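PDB 6AII: beta-agarase from Persicobacter, which probably hydrolyses the beta-1,4 linkages of agarose as a family GH16 beta-agarase, releasing neoagarobiose. Local coordinates for residues Y216-L229 / Y232-K244. Numbering follows the deposited sequence.
Sequences YSTIGVYWKDPNHL and YINGKWVRTLSGK
Gly220 and Tyr232 exchange two backbone hydrogen bonds as an antiparallel pair, and Leu229 and Leu241 do the same farther along; strand 228-233 is the middle strand of an antiparallel meander, paired with 217-225 along one edge and with 236-242 along the other. Beside the first pair, Ile219 CG2 packs on Ile233 CG1 at 4.2 Å. In the type I' turn from Ile233 to Lys236, which links strands 228-233 and 236-242, Asn234 continues the pairing with strand 217-225: its N donates to Thr218 O (2.8 Å), while its OD1 takes Thr218 N almost head-on at 2.8 Å, the C=O...N angle being 162°. With CG beside its own backbone N (chi1 -68°), the amide also sends ND2 to a water shared with Ser217 OG and Tyr216 O. A second water joins Thr218 OG1 to Gly235 N. At the other end, His228 ND1 and Ser242 OG share a hydrogen bond at the ring edge (2.8 Å), while Glu230 holds NE2, so both ring nitrogens are engaged. Lys224 CD lies 3.6 Å above one face of the His228 ring and Leu241 O over the opposite one, both toward the rim; Thr240 CG2 approaches obliquely, 3.8 Å from His228 CE1. Replacing this ring with an alanine would probably leave Ser242 OG and Glu230 without the partner they share and open a gap beside Lys224. Asn227 O accepts from Gly243 N, extending the pairing past Ser242. Two consecutive beta hairpins thus continue one sheet of the beta-sandwich (jelly-roll) fold of GH16 enzymes.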
loop_
_atom_site.group_PDB
_atom_site.type_symbol
_atom_site.label_atom_id
_atom_site.label_comp_id
_atom_site.label_asym_id
_atom_site.label_seq_id
_atom_site.Cartn_x
_atom_site.Cartn_y
_atom_site.Cartn_z
ATOM N N TYR A 216 -1.962 -7.130 -13.698
ATOM C CA TYR A 216 -0.995 -6.926 -12.632
ATOM C C TYR A 216 -0.237 -5.615 -12.822
ATOM O O TYR A 216 0.033 -5.194 -13.966
ATOM C CB TYR A 216 0.003 -8.092 -12.582
ATOM C CG TYR A 216 -0.598 -9.318 -11.929
ATOM C CD1 TYR A 216 -1.303 -10.266 -12.636
ATOM C CD2 TYR A 216 -0.510 -9.506 -10.562
ATOM C CE1 TYR A 216 -1.844 -11.389 -12.007
ATOM C CE2 TYR A 216 -1.081 -10.602 -9.917
ATOM C CZ TYR A 216 -1.763 -11.547 -10.639
ATOM O OH TYR A 216 -2.317 -12.610 -9.941
ATOM N N SER A 217 0.070 -4.962 -11.718
ATOM C CA SER A 217 0.915 -3.788 -11.640
ATOM C C SER A 217 2.086 -4.118 -10.717
ATOM O O SER A 217 1.881 -4.801 -9.706
ATOM C CB SER A 217 0.146 -2.626 -11.061
ATOM O OG SER A 217 -1.023 -2.374 -11.787
ATOM N N THR A 218 3.230 -3.531 -10.939
ATOM C CA THR A 218 4.296 -3.502 -9.959
ATOM C C THR A 218 4.416 -2.117 -9.342
ATOM O O THR A 218 4.297 -1.103 -10.025
ATOM C CB THR A 218 5.667 -3.970 -10.472
ATOM O OG1 THR A 218 6.157 -3.092 -11.490
ATOM C CG2 THR A 218 5.577 -5.381 -10.973
ATOM N N ILE A 219 4.478 -2.023 -8.032
ATOM C CA ILE A 219 4.672 -0.755 -7.345
ATOM C C ILE A 219 5.763 -0.964 -6.302
ATOM O O ILE A 219 5.730 -1.922 -5.528
ATOM C CB ILE A 219 3.362 -0.226 -6.697
ATOM C CG1 ILE A 219 2.211 -0.384 -7.665
ATOM C CG2 ILE A 219 3.552 1.215 -6.307
ATOM C CD1 ILE A 219 0.880 -0.539 -7.063
ATOM N N GLY A 220 6.719 -0.052 -6.335
ATOM C CA GLY A 220 7.824 -0.161 -5.397
ATOM C C GLY A 220 8.383 1.164 -4.953
ATOM O O GLY A 220 8.136 2.214 -5.582
ATOM N N VAL A 221 9.145 1.100 -3.853
ATOM C CA VAL A 221 9.804 2.317 -3.316
ATOM C C VAL A 221 11.265 1.991 -3.033
ATOM O O VAL A 221 11.529 0.913 -2.522
ATOM C CB VAL A 221 9.097 2.843 -2.066
ATOM C CG1 VAL A 221 9.229 1.904 -0.882
ATOM C CG2 VAL A 221 9.604 4.209 -1.651
ATOM N N TYR A 222 12.134 2.948 -3.361
ATOM C CA TYR A 222 13.505 2.921 -2.898
ATOM C C TYR A 222 13.582 3.923 -1.746
ATOM O O TYR A 222 13.520 5.125 -1.953
ATOM C CB TYR A 222 14.488 3.266 -4.023
ATOM C CG TYR A 222 15.968 3.254 -3.665
ATOM C CD1 TYR A 222 16.423 2.487 -2.599
ATOM C CD2 TYR A 222 16.875 3.956 -4.440
ATOM C CE1 TYR A 222 17.782 2.448 -2.300
ATOM C CE2 TYR A 222 18.238 3.889 -4.164
ATOM C CZ TYR A 222 18.670 3.149 -3.089
ATOM O OH TYR A 222 20.000 3.024 -2.736
ATOM N N TRP A 223 13.705 3.386 -0.546
ATOM C CA TRP A 223 13.962 4.172 0.618
ATOM C C TRP A 223 15.499 4.244 0.787
ATOM O O TRP A 223 16.078 3.319 1.332
ATOM C CB TRP A 223 13.271 3.559 1.823
ATOM C CG TRP A 223 13.477 4.200 3.165
ATOM C CD1 TRP A 223 14.020 5.424 3.460
ATOM C CD2 TRP A 223 13.190 3.551 4.420
ATOM N NE1 TRP A 223 13.991 5.590 4.834
ATOM C CE2 TRP A 223 13.544 4.453 5.437
ATOM C CE3 TRP A 223 12.597 2.308 4.755
ATOM C CZ2 TRP A 223 13.352 4.124 6.796
ATOM C CZ3 TRP A 223 12.425 1.995 6.090
ATOM C CH2 TRP A 223 12.784 2.913 7.087
ATOM N N LYS A 224 16.056 5.253 0.192
ATOM C CA LYS A 224 17.498 5.307 -0.075
ATOM C C LYS A 224 18.260 5.777 1.188
ATOM O O LYS A 224 19.290 5.174 1.606
ATOM C CB LYS A 224 17.788 6.231 -1.240
ATOM C CG LYS A 224 19.268 6.436 -1.478
ATOM C CD LYS A 224 19.511 7.236 -2.748
ATOM C CE LYS A 224 20.965 7.512 -3.053
ATOM N NZ LYS A 224 21.023 8.181 -4.373
ATOM N N ASP A 225 17.707 6.795 1.825
ATOM C CA ASP A 225 18.295 7.384 3.028
ATOM C C ASP A 225 17.168 8.115 3.744
ATOM O O ASP A 225 16.018 8.149 3.252
ATOM C CB ASP A 225 19.522 8.261 2.694
ATOM C CG ASP A 225 19.276 9.528 1.907
ATOM O OD1 ASP A 225 18.460 10.355 2.345
ATOM O OD2 ASP A 225 19.878 9.666 0.829
ATOM N N PRO A 226 17.439 8.651 4.940
ATOM C CA PRO A 226 16.363 9.194 5.713
ATOM C C PRO A 226 15.680 10.408 5.068
ATOM O O PRO A 226 14.599 10.738 5.542
ATOM C CB PRO A 226 16.996 9.560 7.084
ATOM C CG PRO A 226 18.151 8.576 7.147
ATOM C CD PRO A 226 18.689 8.579 5.746
ATOM N N ASN A 227 16.280 11.026 4.071
ATOM C CA ASN A 227 15.667 12.151 3.398
ATOM C C ASN A 227 15.513 11.873 1.890
ATOM O O ASN A 227 15.587 12.799 1.088
ATOM C CB ASN A 227 16.481 13.437 3.628
ATOM C CG ASN A 227 16.311 13.888 5.068
ATOM O OD1 ASN A 227 15.271 14.445 5.423
ATOM N ND2 ASN A 227 17.273 13.523 5.912
ATOM N N HIS A 228 15.278 10.622 1.490
ATOM C CA HIS A 228 15.254 10.307 0.041
ATOM C C HIS A 228 14.355 9.087 -0.208
ATOM O O HIS A 228 14.727 7.946 0.166
ATOM C CB HIS A 228 16.661 10.122 -0.515
ATOM C CG HIS A 228 16.683 10.079 -2.020
ATOM N ND1 HIS A 228 17.109 11.122 -2.796
ATOM C CD2 HIS A 228 16.361 9.102 -2.901
ATOM C CE1 HIS A 228 17.065 10.806 -4.088
ATOM N NE2 HIS A 228 16.605 9.554 -4.170
ATOM N N LEU A 229 13.265 9.312 -0.973
ATOM C CA LEU A 229 12.365 8.237 -1.369
ATOM C C LEU A 229 12.141 8.331 -2.890
ATOM O O LEU A 229 12.013 9.448 -3.428
ATOM C CB LEU A 229 11.000 8.431 -0.716
ATOM C CG LEU A 229 10.882 8.316 0.785
ATOM C CD1 LEU A 229 9.434 8.615 1.172
ATOM C CD2 LEU A 229 11.303 6.946 1.260
ATOM N N TYR A 232 8.350 3.779 -8.060
ATOM C CA TYR A 232 8.399 3.138 -9.331
ATOM C C TYR A 232 7.083 2.404 -9.557
ATOM O O TYR A 232 6.631 1.634 -8.712
ATOM C CB TYR A 232 9.526 2.093 -9.357
ATOM C CG TYR A 232 10.871 2.756 -9.233
ATOM C CD1 TYR A 232 11.388 3.135 -7.992
ATOM C CD2 TYR A 232 11.587 3.058 -10.353
ATOM C CE1 TYR A 232 12.602 3.821 -7.898
ATOM C CE2 TYR A 232 12.785 3.753 -10.279
ATOM C CZ TYR A 232 13.278 4.147 -9.058
ATOM O OH TYR A 232 14.489 4.798 -9.048
ATOM N N ILE A 233 6.448 2.623 -10.730
ATOM C CA ILE A 233 5.244 1.938 -11.123
ATOM C C ILE A 233 5.549 1.200 -12.430
ATOM O O ILE A 233 5.991 1.812 -13.432
ATOM C CB ILE A 233 4.050 2.917 -11.256
ATOM C CG1 ILE A 233 3.706 3.498 -9.885
ATOM C CG2 ILE A 233 2.865 2.199 -11.885
ATOM C CD1 ILE A 233 2.663 4.579 -9.898
ATOM N N ASN A 234 5.299 -0.124 -12.459
ATOM C CA ASN A 234 5.500 -0.910 -13.630
ATOM C C ASN A 234 6.912 -0.762 -14.179
ATOM O O ASN A 234 7.145 -0.755 -15.383
ATOM C CB ASN A 234 4.416 -0.687 -14.665
ATOM C CG ASN A 234 3.077 -1.213 -14.227
ATOM O OD1 ASN A 234 2.988 -2.101 -13.376
ATOM N ND2 ASN A 234 2.010 -0.662 -14.826
ATOM N N GLY A 235 7.863 -0.682 -13.267
ATOM C CA GLY A 235 9.266 -0.670 -13.617
ATOM C C GLY A 235 9.800 0.695 -14.015
ATOM O O GLY A 235 10.939 0.777 -14.440
ATOM N N LYS A 236 8.978 1.748 -14.000
ATOM C CA LYS A 236 9.347 3.059 -14.432
ATOM C C LYS A 236 9.317 4.012 -13.248
ATOM O O LYS A 236 8.388 4.062 -12.457
ATOM C CB LYS A 236 8.438 3.564 -15.566
ATOM C CG LYS A 236 8.625 2.708 -16.820
ATOM C CD LYS A 236 7.737 3.068 -17.994
ATOM C CE LYS A 236 6.263 2.789 -17.741
ATOM N NZ LYS A 236 5.947 1.335 -17.799
ATOM N N TRP A 237 10.352 4.824 -13.193
ATOM C CA TRP A 237 10.400 5.915 -12.192
ATOM C C TRP A 237 9.211 6.864 -12.336
ATOM O O TRP A 237 8.889 7.259 -13.476
ATOM C CB TRP A 237 11.717 6.694 -12.285
ATOM C CG TRP A 237 11.757 7.905 -11.393
ATOM C CD1 TRP A 237 12.082 7.917 -10.068
ATOM C CD2 TRP A 237 11.320 9.252 -11.678
ATOM N NE1 TRP A 237 11.982 9.173 -9.540
ATOM C CE2 TRP A 237 11.523 10.018 -10.512
ATOM C CE3 TRP A 237 10.839 9.903 -12.822
ATOM C CZ2 TRP A 237 11.185 11.378 -10.442
ATOM C CZ3 TRP A 237 10.527 11.234 -12.758
ATOM C CH2 TRP A 237 10.708 11.951 -11.589
ATOM N N VAL A 238 8.540 7.234 -11.246
ATOM C CA VAL A 238 7.486 8.250 -11.314
ATOM C C VAL A 238 7.696 9.396 -10.324
ATOM O O VAL A 238 7.042 10.459 -10.539
ATOM C CB VAL A 238 6.074 7.641 -11.167
ATOM C CG1 VAL A 238 5.775 6.671 -12.308
ATOM C CG2 VAL A 238 5.904 7.012 -9.789
ATOM N N ARG A 239 8.485 9.259 -9.231
ATOM C CA ARG A 239 8.447 10.332 -8.241
ATOM C C ARG A 239 9.661 10.181 -7.340
ATOM O O ARG A 239 10.026 9.031 -6.970
ATOM C CB ARG A 239 7.206 10.190 -7.351
ATOM C CG ARG A 239 7.023 11.231 -6.244
ATOM C CD ARG A 239 5.616 11.128 -5.677
ATOM N NE ARG A 239 5.361 12.228 -4.748
ATOM C CZ ARG A 239 5.119 13.497 -5.075
ATOM N NH1 ARG A 239 4.930 13.844 -6.343
ATOM N NH2 ARG A 239 4.996 14.383 -4.087
ATOM N N THR A 240 10.264 11.302 -6.985
ATOM C CA THR A 240 11.368 11.329 -5.976
ATOM C C THR A 240 11.069 12.467 -4.995
ATOM O O THR A 240 10.668 13.566 -5.419
ATOM C CB THR A 240 12.715 11.631 -6.625
ATOM O OG1 THR A 240 13.078 10.462 -7.374
ATOM C CG2 THR A 240 13.794 11.914 -5.593
ATOM N N LEU A 241 11.256 12.216 -3.717
ATOM C CA LEU A 241 11.350 13.281 -2.689
ATOM C C LEU A 241 12.788 13.195 -2.131
ATOM O O LEU A 241 13.215 12.131 -1.767
ATOM C CB LEU A 241 10.363 13.026 -1.558
ATOM C CG LEU A 241 8.944 13.571 -1.745
ATOM C CD1 LEU A 241 8.268 12.903 -2.901
ATOM C CD2 LEU A 241 8.073 13.449 -0.498
ATOM N N SER A 242 13.469 14.343 -2.123
ATOM C CA SER A 242 14.900 14.362 -1.728
ATOM C C SER A 242 15.202 15.666 -0.988
ATOM O O SER A 242 15.364 16.699 -1.639
ATOM C CB SER A 242 15.796 14.229 -2.915
ATOM O OG SER A 242 17.100 13.857 -2.445
ATOM N N GLY A 243 15.220 15.605 0.334
ATOM C CA GLY A 243 15.474 16.863 1.144
ATOM C C GLY A 243 14.385 17.898 0.962
ATOM O O GLY A 243 13.237 17.642 1.320
ATOM N N LYS A 244 14.734 19.040 0.330
ATOM C CA LYS A 244 13.780 20.088 0.120
ATOM C C LYS A 244 13.253 20.049 -1.308
ATOM O O LYS A 244 12.408 20.886 -1.668
ATOM C CB LYS A 244 14.407 21.469 0.371
ATOM C CG LYS A 244 14.925 21.643 1.784
ATOM C CD LYS A 244 15.379 23.087 1.999
ATOM C CE LYS A 244 15.791 23.273 3.436
ATOM N NZ LYS A 244 16.075 24.704 3.707
HETATM O O HOH W 1 -0.662 -2.119 -14.501
HETATM O O HOH W 2 7.672 -0.929 -10.207
#